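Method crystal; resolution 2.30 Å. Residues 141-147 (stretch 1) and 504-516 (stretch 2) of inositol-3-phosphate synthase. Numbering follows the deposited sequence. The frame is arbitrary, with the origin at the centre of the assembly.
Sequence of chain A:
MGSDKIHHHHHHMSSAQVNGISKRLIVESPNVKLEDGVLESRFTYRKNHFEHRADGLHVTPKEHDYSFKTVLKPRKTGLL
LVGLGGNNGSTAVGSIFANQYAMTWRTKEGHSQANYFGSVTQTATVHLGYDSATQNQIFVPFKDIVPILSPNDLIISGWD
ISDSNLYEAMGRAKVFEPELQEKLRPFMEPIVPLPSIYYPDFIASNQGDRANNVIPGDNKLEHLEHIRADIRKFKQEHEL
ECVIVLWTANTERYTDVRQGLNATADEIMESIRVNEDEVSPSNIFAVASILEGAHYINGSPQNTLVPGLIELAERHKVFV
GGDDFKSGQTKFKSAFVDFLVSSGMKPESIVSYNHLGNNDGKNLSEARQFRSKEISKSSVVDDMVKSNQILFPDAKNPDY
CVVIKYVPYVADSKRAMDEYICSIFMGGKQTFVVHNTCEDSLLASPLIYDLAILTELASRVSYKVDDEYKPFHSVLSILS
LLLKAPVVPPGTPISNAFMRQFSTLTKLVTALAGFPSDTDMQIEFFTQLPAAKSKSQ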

# COMPACT_ATOMS: atom_id res chain seq x y z
N PRO A 141 0.91 28.39 -21.35
CA PRO A 141 0.99 28.65 -19.93
C PRO A 141 -0.21 29.49 -19.51
O PRO A 141 -0.59 30.45 -20.20
N PHE A 142 -0.82 29.12 -18.39
CA PHE A 142 -1.81 29.93 -17.76
C PHE A 142 -1.40 31.42 -17.70
O PHE A 142 -2.23 32.31 -17.92
N LYS A 143 -0.13 31.70 -17.40
CA LYS A 143 0.26 33.09 -17.11
C LYS A 143 0.39 33.92 -18.38
O LYS A 143 0.54 35.13 -18.30
N ASP A 144 0.31 33.27 -19.54
CA ASP A 144 0.34 33.94 -20.82
C ASP A 144 -1.04 34.42 -21.31
O ASP A 144 -1.13 35.17 -22.27
N ILE A 145 -2.12 33.99 -20.66
CA ILE A 145 -3.45 34.29 -21.13
C ILE A 145 -3.90 35.71 -20.76
O ILE A 145 -4.10 36.53 -21.65
N VAL A 146 -4.07 36.00 -19.47
CA VAL A 146 -4.13 37.39 -19.00
C VAL A 146 -2.92 37.64 -18.09
O VAL A 146 -2.50 36.75 -17.37
N PRO A 147 -2.30 38.81 -18.21
CA PRO A 147 -1.12 39.14 -17.40
C PRO A 147 -1.40 39.01 -15.91
O PRO A 147 -2.41 39.54 -15.42
N THR A 504 -13.35 26.07 -14.58
CA THR A 504 -13.97 27.37 -14.27
C THR A 504 -12.93 28.48 -14.44
O THR A 504 -13.15 29.46 -15.14
N LEU A 505 -11.78 28.28 -13.81
CA LEU A 505 -10.69 29.22 -13.85
C LEU A 505 -10.13 29.42 -15.26
O LEU A 505 -9.93 30.54 -15.66
N THR A 506 -9.92 28.35 -16.03
CA THR A 506 -9.27 28.49 -17.33
C THR A 506 -10.23 29.00 -18.39
O THR A 506 -9.79 29.69 -19.32
N LYS A 507 -11.51 28.69 -18.27
CA LYS A 507 -12.48 29.30 -19.18
C LYS A 507 -12.60 30.81 -18.89
O LYS A 507 -12.69 31.64 -19.79
N LEU A 508 -12.59 31.16 -17.61
CA LEU A 508 -12.73 32.54 -17.26
C LEU A 508 -11.59 33.34 -17.87
O LEU A 508 -11.84 34.32 -18.55
N VAL A 509 -10.35 32.95 -17.65
CA VAL A 509 -9.23 33.77 -18.17
C VAL A 509 -9.18 33.78 -19.69
O VAL A 509 -8.68 34.74 -20.26
N THR A 510 -9.68 32.73 -20.35
CA THR A 510 -9.71 32.77 -21.80
C THR A 510 -10.78 33.71 -22.30
O THR A 510 -10.53 34.47 -23.24
N ALA A 511 -11.95 33.69 -21.65
CA ALA A 511 -13.03 34.69 -21.86
C ALA A 511 -12.57 36.15 -21.66
O ALA A 511 -12.86 37.02 -22.51
N LEU A 512 -11.87 36.41 -20.56
CA LEU A 512 -11.20 37.71 -20.36
C LEU A 512 -10.28 38.09 -21.52
O LEU A 512 -10.38 39.21 -22.04
N ALA A 513 -9.42 37.15 -21.93
CA ALA A 513 -8.37 37.41 -22.95
C ALA A 513 -8.89 37.50 -24.37
O ALA A 513 -8.19 38.06 -25.23
N GLY A 514 -10.06 36.92 -24.62
CA GLY A 514 -10.77 37.04 -25.90
C GLY A 514 -10.92 35.74 -26.68
O GLY A 514 -11.54 35.71 -27.75
N PHE A 515 -10.38 34.65 -26.16
CA PHE A 515 -10.38 33.39 -26.93
C PHE A 515 -10.85 32.14 -26.17
O PHE A 515 -10.07 31.20 -25.99
N PRO A 516 -12.11 32.11 -25.73
CA PRO A 516 -12.68 30.91 -25.14
C PRO A 516 -13.13 30.05 -26.28
O PRO A 516 -13.25 30.58 -27.36

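No hydrogen bond crosses this contact, whose touching residues lie at least 363 positions apart in one chain; the two stretches meet mainly through apolar side chains, burying 426 Å² in total. The tightest approach even sets a methyl against a carbonyl: Ile145 CG2 lies 3.1 Å from Val509 O, an oxygen already engaged by the backbone N of Ala513 within the helix.

From stretch 1, Ile145 and Val146 point their CA-to-CB bonds toward the helix; Val509, Leu512 and Ala513 point theirs toward stretch 1. Ile145 (chi1 m, chi2 t) covers the most ground. Its CG2 meets Val509 CG2 at 3.8 Å and Ala513 CB at 3.6 Å, and reaches Phe515 CE1 at 4.1 Å, and Ile145 CD1 lies 3.9 Å from Thr510 CG2. A branched aliphatic chain suits a site bordered by several residues. Val146, chi1 m, is shorter and sits where the backbones come close, Val146 CA lying 5.8 Å from Ala513 CA. Its CG1 touches both Leu512 CB and Ala513 CB at 3.8 Å. The small methyl of Ala513 fits this narrow gap, its CB also lying 3.4 Å from Ile145 O.

Phe142 starts sideways, but its t rotamer brings the ring end nearer, spanning a wider separation. Phe142 CZ packs 3.7 Å from Val509 CG1 and 3.8 Å from Leu505 CG, and Thr506 CG2 lies at the ring edge, 4.1 Å from Phe142 CE1. Val509 (m) meets Phe142, Ile145 and Val146, its CG1 lying 4.1 Å from Val146 CG2; its compact methyls suit a central place.

Thr510 directs its CA-to-CB bond away; Thr510 OG1 lies 3.0 Å from Thr506 O and 3.1 Å from Lys507 O, so a polar group is accommodated within a buried setting. Gly514, the first residue beyond the helix, has positive phi, where a CB would be jammed against the carbonyl oxygen of the residue before.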

# COMPACT_ATOMS: atom_id res chain seq x y z
CB PRO A 141 2.30 29.43 -19.78
CG PRO A 141 3.14 28.99 -20.97
CD PRO A 141 2.13 28.81 -22.07
CB PHE A 142 -2.03 29.40 -16.36
CG PHE A 142 -3.22 30.00 -15.69
CD1 PHE A 142 -4.48 29.43 -15.86
CD2 PHE A 142 -3.09 31.13 -14.88
CE1 PHE A 142 -5.59 30.00 -15.25
CE2 PHE A 142 -4.19 31.69 -14.25
CZ PHE A 142 -5.45 31.13 -14.45
CB LYS A 143 1.54 33.14 -16.29
CG LYS A 143 2.75 32.47 -16.96
CD LYS A 143 3.79 32.12 -15.92
CE LYS A 143 4.89 31.31 -16.52
NZ LYS A 143 5.64 32.27 -17.38
CB ASP A 144 0.94 33.00 -21.87
CG ASP A 144 2.44 32.78 -21.68
OD1 ASP A 144 3.01 33.25 -20.69
OD2 ASP A 144 3.12 32.11 -22.47
CB ILE A 145 -4.44 33.22 -20.66
CG1 ILE A 145 -4.07 31.88 -21.27
CG2 ILE A 145 -5.86 33.59 -21.04
CD1 ILE A 145 -4.87 30.71 -20.65
CB VAL A 146 -5.49 37.82 -18.36
CG1 VAL A 146 -6.63 37.76 -19.36
CG2 VAL A 146 -5.84 37.01 -17.16
CB PRO A 147 -0.80 40.59 -17.80
CG PRO A 147 -1.40 40.76 -19.20
CD PRO A 147 -2.64 39.89 -19.17
CB THR A 504 -14.50 27.39 -12.86
OG1 THR A 504 -15.51 26.36 -12.71
CG2 THR A 504 -15.24 28.66 -12.58
CB LEU A 505 -9.61 28.76 -12.90
CG LEU A 505 -8.42 29.65 -12.60
CD1 LEU A 505 -8.87 31.09 -12.25
CD2 LEU A 505 -7.62 29.02 -11.46
CB THR A 506 -8.64 27.20 -17.81
OG1 THR A 506 -9.61 26.14 -17.75
CG2 THR A 506 -7.54 26.75 -16.84
CB LYS A 507 -13.83 28.61 -19.14
CG LYS A 507 -14.80 29.22 -20.16
CD LYS A 507 -16.05 28.39 -20.36
CE LYS A 507 -15.85 27.28 -21.36
NZ LYS A 507 -17.16 26.59 -21.62
CB LEU A 508 -12.87 32.73 -15.73
CG LEU A 508 -12.78 34.20 -15.27
CD1 LEU A 508 -13.99 34.98 -15.70
CD2 LEU A 508 -12.54 34.36 -13.75
CB VAL A 509 -7.83 33.39 -17.61
CG1 VAL A 509 -7.80 33.53 -16.10
CG2 VAL A 509 -7.46 31.98 -18.00
CB THR A 510 -9.74 31.39 -22.49
OG1 THR A 510 -10.79 30.57 -21.97
CG2 THR A 510 -8.50 30.63 -22.13
CB ALA A 511 -14.23 34.39 -20.97
CB LEU A 512 -10.43 37.78 -19.04
CG LEU A 512 -11.28 37.50 -17.80
CD1 LEU A 512 -10.41 37.25 -16.58
CD2 LEU A 512 -12.30 38.58 -17.52
CB ALA A 513 -7.26 36.38 -22.88
CB PHE A 515 -9.02 33.16 -27.61
CG PHE A 515 -7.82 33.42 -26.72
CD1 PHE A 515 -7.42 32.48 -25.79
CD2 PHE A 515 -7.06 34.58 -26.89
CE1 PHE A 515 -6.31 32.68 -25.00
CE2 PHE A 515 -5.93 34.80 -26.09
CZ PHE A 515 -5.55 33.84 -25.15
CB PRO A 516 -13.92 31.43 -24.36
CG PRO A 516 -14.26 32.82 -25.01
CD PRO A 516 -13.06 33.24 -25.76